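Local coordinates for surface-associated protein (Methylococcus capsulatus, PDB 2VOV), which binds copper at a site assisted by an oxidized tryptophan and, as a secreted protein of a methanotroph, probably serves in copper homeostasis, at residues K92-I98 with G326-T332; A163-F167 with A277-T281. One frame throughout, in Å; residues are numbered along the deposited sequence.

Contact 1: K92-I98 with G326-T332; sequences KSYSLAI and GCWVNIT
Two antiparallel beta strands at one edge of a four-stranded sheet illustrate how alternation sorts side chains by face. Strands 92-98 and 326-332 are extended (phi -164° to -83°, psi 126° to 164°), with N-to-C directions at 153° and a closest axis approach of 4.2 Å. Tyr94-Ile331, Leu96-Val329 and Ile98-Cys327 are hydrogen-bonded pairs, each with two N-to-O bonds of 2.8 to 3.0 Å; Ser93-Thr332, Ser95-Asn330 and Ala97-Trp328 are non-hydrogen-bonded, with CA atoms 4.1 to 4.2 Å apart. Tyr94, Leu96, Ile98, Cys327, Val329 and Ile331 share the face that meets strand 290-302. There the p rotamers of Leu96 and Ile98 bring their ends nearer: Leu96 CD1 lies 3.7 Å from Ile331 CD1, Leu96 CD2 3.8 Å from Val329 CG2, and Ile98 CG1 3.8 Å from Cys327 SG. Tyr94 (m) hydrogen-bonds Asp86 O through OH. On the other face Asn330 (t, chi2 -84°) bridges two serines: Ser93 OG (t) donates to Asn330 OD1 at 2.6 Å, and Asn330 ND2 donates to Ser95 OG (m) at 3.1 Å; Ser95 OG also hydrogen-bonds Asp154 OD1. Trp328 (m, chi2 82°) lays its indole over Ala97, a CH-pi contact with Ala97 CB 3.8 Å from the five-membered ring centroid.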
loop_
_atom_site.group_PDB
_atom_site.type_symbol
_atom_site.label_atom_id
_atom_site.label_comp_id
_atom_site.label_asym_id
_atom_site.label_seq_id
_atom_site.Cartn_x
_atom_site.Cartn_y
_atom_site.Cartn_z
ATOM N N LYS A 92 5.014 -13.502 -12.459
ATOM C CA LYS A 92 5.806 -12.322 -12.764
ATOM C C LYS A 92 6.427 -11.799 -11.478
ATOM O O LYS A 92 5.930 -12.080 -10.392
ATOM C CB LYS A 92 4.945 -11.262 -13.443
ATOM C CG LYS A 92 4.675 -11.603 -14.903
ATOM C CD LYS A 92 3.692 -10.646 -15.544
ATOM C CE LYS A 92 3.627 -10.865 -17.056
ATOM N NZ LYS A 92 2.632 -9.954 -17.705
ATOM N N SER A 93 7.535 -11.081 -11.614
ATOM C CA SER A 93 8.344 -10.695 -10.467
ATOM C C SER A 93 9.103 -9.420 -10.800
ATOM O O SER A 93 9.676 -9.297 -11.888
ATOM C CB SER A 93 9.330 -11.831 -10.138
ATOM O OG SER A 93 10.267 -11.424 -9.158
ATOM N N TYR A 94 9.105 -8.468 -9.863
ATOM C CA TYR A 94 9.786 -7.189 -10.046
ATOM C C TYR A 94 10.488 -6.799 -8.764
ATOM O O TYR A 94 9.998 -7.086 -7.679
ATOM C CB TYR A 94 8.789 -6.076 -10.402
ATOM C CG TYR A 94 8.023 -6.309 -11.684
ATOM C CD1 TYR A 94 8.511 -5.865 -12.907
ATOM C CD2 TYR A 94 6.796 -6.966 -11.659
ATOM C CE1 TYR A 94 7.792 -6.091 -14.075
ATOM C CE2 TYR A 94 6.078 -7.189 -12.814
ATOM C CZ TYR A 94 6.589 -6.741 -14.016
ATOM O OH TYR A 94 5.880 -6.937 -15.175
ATOM N N SER A 95 11.627 -6.134 -8.909
ATOM C CA SER A 95 12.405 -5.657 -7.770
ATOM C C SER A 95 12.324 -4.143 -7.643
ATOM O O SER A 95 12.329 -3.426 -8.646
ATOM C CB SER A 95 13.868 -6.103 -7.888
ATOM O OG SER A 95 13.976 -7.508 -7.684
ATOM N N LEU A 96 12.260 -3.669 -6.403
ATOM C CA LEU A 96 12.131 -2.243 -6.119
ATOM C C LEU A 96 12.489 -1.997 -4.652
ATOM O O LEU A 96 12.565 -2.938 -3.856
ATOM C CB LEU A 96 10.715 -1.716 -6.461
ATOM C CG LEU A 96 9.444 -2.445 -5.988
ATOM C CD1 LEU A 96 9.272 -3.811 -6.638
ATOM C CD2 LEU A 96 9.353 -2.573 -4.460
ATOM N N ALA A 97 12.739 -0.738 -4.313
ATOM C CA ALA A 97 13.069 -0.367 -2.942
ATOM C C ALA A 97 11.883 0.244 -2.202
ATOM O O ALA A 97 11.103 1.022 -2.767
ATOM C CB ALA A 97 14.258 0.572 -2.919
ATOM N N ILE A 98 11.763 -0.115 -0.925
ATOM C CA ILE A 98 10.688 0.384 -0.059
ATOM C C ILE A 98 11.263 1.074 1.167
ATOM O O ILE A 98 12.233 0.605 1.763
ATOM C CB ILE A 98 9.705 -0.736 0.350
ATOM C CG1 ILE A 98 10.441 -1.942 0.953
ATOM C CG2 ILE A 98 8.868 -1.156 -0.863
ATOM C CD1 ILE A 98 9.526 -3.027 1.441
ATOM N N GLY A 326 15.862 2.953 1.902
ATOM C CA GLY A 326 14.851 1.943 1.559
ATOM C C GLY A 326 15.570 0.629 1.283
ATOM O O GLY A 326 16.739 0.636 0.890
ATOM N N CYS A 327 14.892 -0.490 1.523
ATOM C CA CYS A 327 15.466 -1.806 1.271
ATOM C C CYS A 327 14.877 -2.393 -0.009
ATOM O O CYS A 327 13.701 -2.179 -0.326
ATOM C CB CYS A 327 15.231 -2.746 2.458
ATOM S SG CYS A 327 13.497 -2.877 3.011
ATOM N N TRP A 328 15.711 -3.119 -0.746
ATOM C CA TRP A 328 15.289 -3.727 -1.997
ATOM C C TRP A 328 14.590 -5.038 -1.760
ATOM O O TRP A 328 15.115 -5.939 -1.105
ATOM C CB TRP A 328 16.483 -3.917 -2.928
ATOM C CG TRP A 328 16.892 -2.612 -3.540
ATOM C CD1 TRP A 328 17.676 -1.655 -2.968
ATOM C CD2 TRP A 328 16.489 -2.093 -4.820
ATOM N NE1 TRP A 328 17.804 -0.571 -3.820
ATOM C CE2 TRP A 328 17.089 -0.820 -4.962
ATOM C CE3 TRP A 328 15.685 -2.585 -5.855
ATOM C CZ2 TRP A 328 16.908 -0.030 -6.110
ATOM C CZ3 TRP A 328 15.519 -1.798 -6.996
ATOM C CH2 TRP A 328 16.127 -0.544 -7.109
ATOM N N VAL A 329 13.387 -5.137 -2.301
ATOM C CA VAL A 329 12.611 -6.355 -2.204
ATOM C C VAL A 329 12.168 -6.790 -3.593
ATOM O O VAL A 329 12.138 -5.997 -4.538
ATOM C CB VAL A 329 11.369 -6.184 -1.279
ATOM C CG1 VAL A 329 11.800 -5.853 0.148
ATOM C CG2 VAL A 329 10.432 -5.109 -1.821
ATOM N N ASN A 330 11.850 -8.064 -3.711
ATOM C CA ASN A 330 11.282 -8.590 -4.919
ATOM C C ASN A 330 9.857 -9.041 -4.654
ATOM O O ASN A 330 9.600 -9.797 -3.719
ATOM C CB ASN A 330 12.135 -9.741 -5.437
ATOM C CG ASN A 330 11.568 -10.338 -6.685
ATOM O OD1 ASN A 330 10.697 -11.190 -6.620
ATOM N ND2 ASN A 330 12.032 -9.865 -7.833
ATOM N N ILE A 331 8.937 -8.529 -5.463
ATOM C CA ILE A 331 7.531 -8.892 -5.377
ATOM C C ILE A 331 7.231 -9.898 -6.478
ATOM O O ILE A 331 7.501 -9.623 -7.654
ATOM C CB ILE A 331 6.603 -7.664 -5.603
ATOM C CG1 ILE A 331 6.967 -6.506 -4.667
ATOM C CG2 ILE A 331 5.130 -8.076 -5.482
ATOM C CD1 ILE A 331 6.218 -5.216 -5.015
ATOM N N THR A 332 6.666 -11.043 -6.094
ATOM C CA THR A 332 6.282 -12.085 -7.058
ATOM C C THR A 332 4.822 -12.457 -6.869
ATOM O O THR A 332 4.375 -12.653 -5.747
ATOM C CB THR A 332 7.153 -13.350 -6.887
ATOM O OG1 THR A 332 8.521 -12.997 -7.081
ATOM C CG2 THR A 332 6.752 -14.443 -7.900
#

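Contact 2: A163-F167 with A277-T281; sequences AHPGF and AGAFT. With CA (calcium ion), chain B.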
loop_
_atom_site.group_PDB
_atom_site.type_symbol
_atom_site.label_atom_id
_atom_site.label_comp_id
_atom_site.label_asym_id
_atom_site.label_seq_id
_atom_site.Cartn_x
_atom_site.Cartn_y
_atom_site.Cartn_z
ATOM N N ALA A 163 14.491 -5.736 5.827
ATOM C CA ALA A 163 13.154 -5.861 5.266
ATOM C C ALA A 163 12.224 -6.663 6.167
ATOM O O ALA A 163 12.596 -7.704 6.702
ATOM C CB ALA A 163 13.227 -6.519 3.887
ATOM N N HIS A 164 11.007 -6.149 6.308
ATOM C CA HIS A 164 9.859 -6.895 6.809
ATOM C C HIS A 164 8.707 -6.418 5.938
ATOM O O HIS A 164 7.969 -5.498 6.312
ATOM C CB HIS A 164 9.540 -6.572 8.274
ATOM C CG HIS A 164 10.507 -7.153 9.261
ATOM N ND1 HIS A 164 10.669 -8.513 9.445
ATOM C CD2 HIS A 164 11.320 -6.552 10.165
ATOM C CE1 HIS A 164 11.561 -8.720 10.398
ATOM N NE2 HIS A 164 11.975 -7.548 10.849
ATOM N N PRO A 165 8.577 -6.998 4.740
ATOM C CA PRO A 165 7.621 -6.425 3.800
ATOM C C PRO A 165 6.179 -6.621 4.239
ATOM O O PRO A 165 5.843 -7.621 4.878
ATOM C CB PRO A 165 7.875 -7.202 2.504
ATOM C CG PRO A 165 9.086 -8.020 2.719
ATOM C CD PRO A 165 9.330 -8.132 4.178
ATOM N N GLY A 166 5.341 -5.658 3.877
ATOM C CA GLY A 166 3.896 -5.739 4.057
ATOM C C GLY A 166 3.196 -5.315 2.774
ATOM O O GLY A 166 3.806 -4.690 1.899
ATOM N N PHE A 167 1.916 -5.662 2.650
ATOM C CA PHE A 167 1.158 -5.318 1.448
ATOM C C PHE A 167 -0.264 -4.901 1.764
ATOM O O PHE A 167 -0.797 -5.239 2.822
ATOM C CB PHE A 167 1.133 -6.495 0.459
ATOM C CG PHE A 167 0.093 -7.549 0.782
ATOM C CD1 PHE A 167 -1.110 -7.597 0.088
ATOM C CD2 PHE A 167 0.326 -8.500 1.766
ATOM C CE1 PHE A 167 -2.054 -8.564 0.371
ATOM C CE2 PHE A 167 -0.620 -9.469 2.060
ATOM C CZ PHE A 167 -1.805 -9.504 1.360
ATOM N N ALA A 277 12.397 -14.432 8.580
ATOM C CA ALA A 277 12.445 -12.969 8.660
ATOM C C ALA A 277 12.840 -12.399 7.297
ATOM O O ALA A 277 13.753 -12.915 6.647
ATOM C CB ALA A 277 13.460 -12.533 9.731
ATOM N N GLY A 278 12.149 -11.349 6.859
ATOM C CA GLY A 278 12.503 -10.670 5.618
ATOM C C GLY A 278 11.676 -11.103 4.423
ATOM O O GLY A 278 11.916 -10.647 3.306
ATOM N N ALA A 279 10.683 -11.960 4.659
ATOM C CA ALA A 279 9.858 -12.497 3.575
ATOM C C ALA A 279 8.483 -12.892 4.087
ATOM O O ALA A 279 8.342 -13.331 5.232
ATOM C CB ALA A 279 10.536 -13.709 2.956
ATOM N N PHE A 280 7.468 -12.753 3.237
ATOM C CA PHE A 280 6.177 -13.373 3.507
ATOM C C PHE A 280 5.668 -14.013 2.221
ATOM O O PHE A 280 6.119 -13.688 1.120
ATOM C CB PHE A 280 5.154 -12.377 4.095
ATOM C CG PHE A 280 4.558 -11.428 3.080
ATOM C CD1 PHE A 280 3.561 -11.854 2.205
ATOM C CD2 PHE A 280 5.004 -10.116 2.989
ATOM C CE1 PHE A 280 3.017 -10.988 1.266
ATOM C CE2 PHE A 280 4.461 -9.249 2.048
ATOM C CZ PHE A 280 3.472 -9.695 1.188
ATOM N N THR A 281 4.720 -14.924 2.370
ATOM C CA THR A 281 4.045 -15.505 1.230
ATOM C C THR A 281 2.607 -15.739 1.659
ATOM O O THR A 281 2.344 -16.110 2.814
ATOM C CB THR A 281 4.751 -16.809 0.757
ATOM O OG1 THR A 281 4.123 -17.295 -0.437
ATOM C CG2 THR A 281 4.711 -17.890 1.843
HETATM CA CA CA B . 8.151 -14.233 7.273
HETATM O O HOH W 1 5.818 -14.073 7.089
#
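A calcium site takes the backbone carbonyl of Ala279, and this contact shows how a metal-binding loop can be tied into a protein interior. Ala279 O binds the ion at 2.2 Å and water 1 lies 2.4 Å from it; Asp250, Asp252, Asp274 and Thr276 complete the ligand set. Just before this carbonyl, Gly278 has phi/psi of 98/5, where a CB would jam against the preceding carbonyl oxygen. Gly278 CA also lies 3.2 Å from Ala163 O, a CA-H...O contact, while Gly278 N hydrogen-bonds Asp250 OD2. His164 ND1 hydrogen-bonds the same carboxylate oxygen, and His164 NE2 reaches Glu301. Both segments lie within the CorA-like copper-binding region of this C-terminal part of MopE. Strands 165-167 and 279-281 belong to different sheets of a beta sandwich: their axes stay 7.2 Å apart at closest, 35° from parallel, and no hydrogen bond joins the two segments. Side chains fill the gap instead. Pro165, Phe167 and Phe280 all direct their CA-to-CB bonds toward the opposing segment. Pro165 O meets the edge of the Phe280 ring, 3.2 Å from Phe280 CD2, and Pro165 CB lies 4.0 Å from Phe280 CE2. The two phenyl rings are tilted by only 25° but slid apart, with centroids 5.4 Å apart and little overlap; Phe167 CD2 touches Phe280 CZ at 3.4 Å.

Overall arrangement
Two ways of joining beta strands appear side by side here. Contact 1 builds one sheet by backbone pairing, whereas contact 2 holds that sheet against another through side chains. Their centres are 11 Å apart, and contact 2 is nested within the chain loop that contact 1 closes. Strand 146-153 lies between 326-334 and 279-285 in the four-stranded sheet. The contacts also touch directly: Cys327 SG packs 3.8 Å from Ala163 CA, and Val329 CG1 4.1 Å from Ala163 CB. Calcium belongs to contact 2, about 12 Å from the Val329 side chain; copper, bound by His132 and His203, lies about 14 Å from the Ile98 side chain.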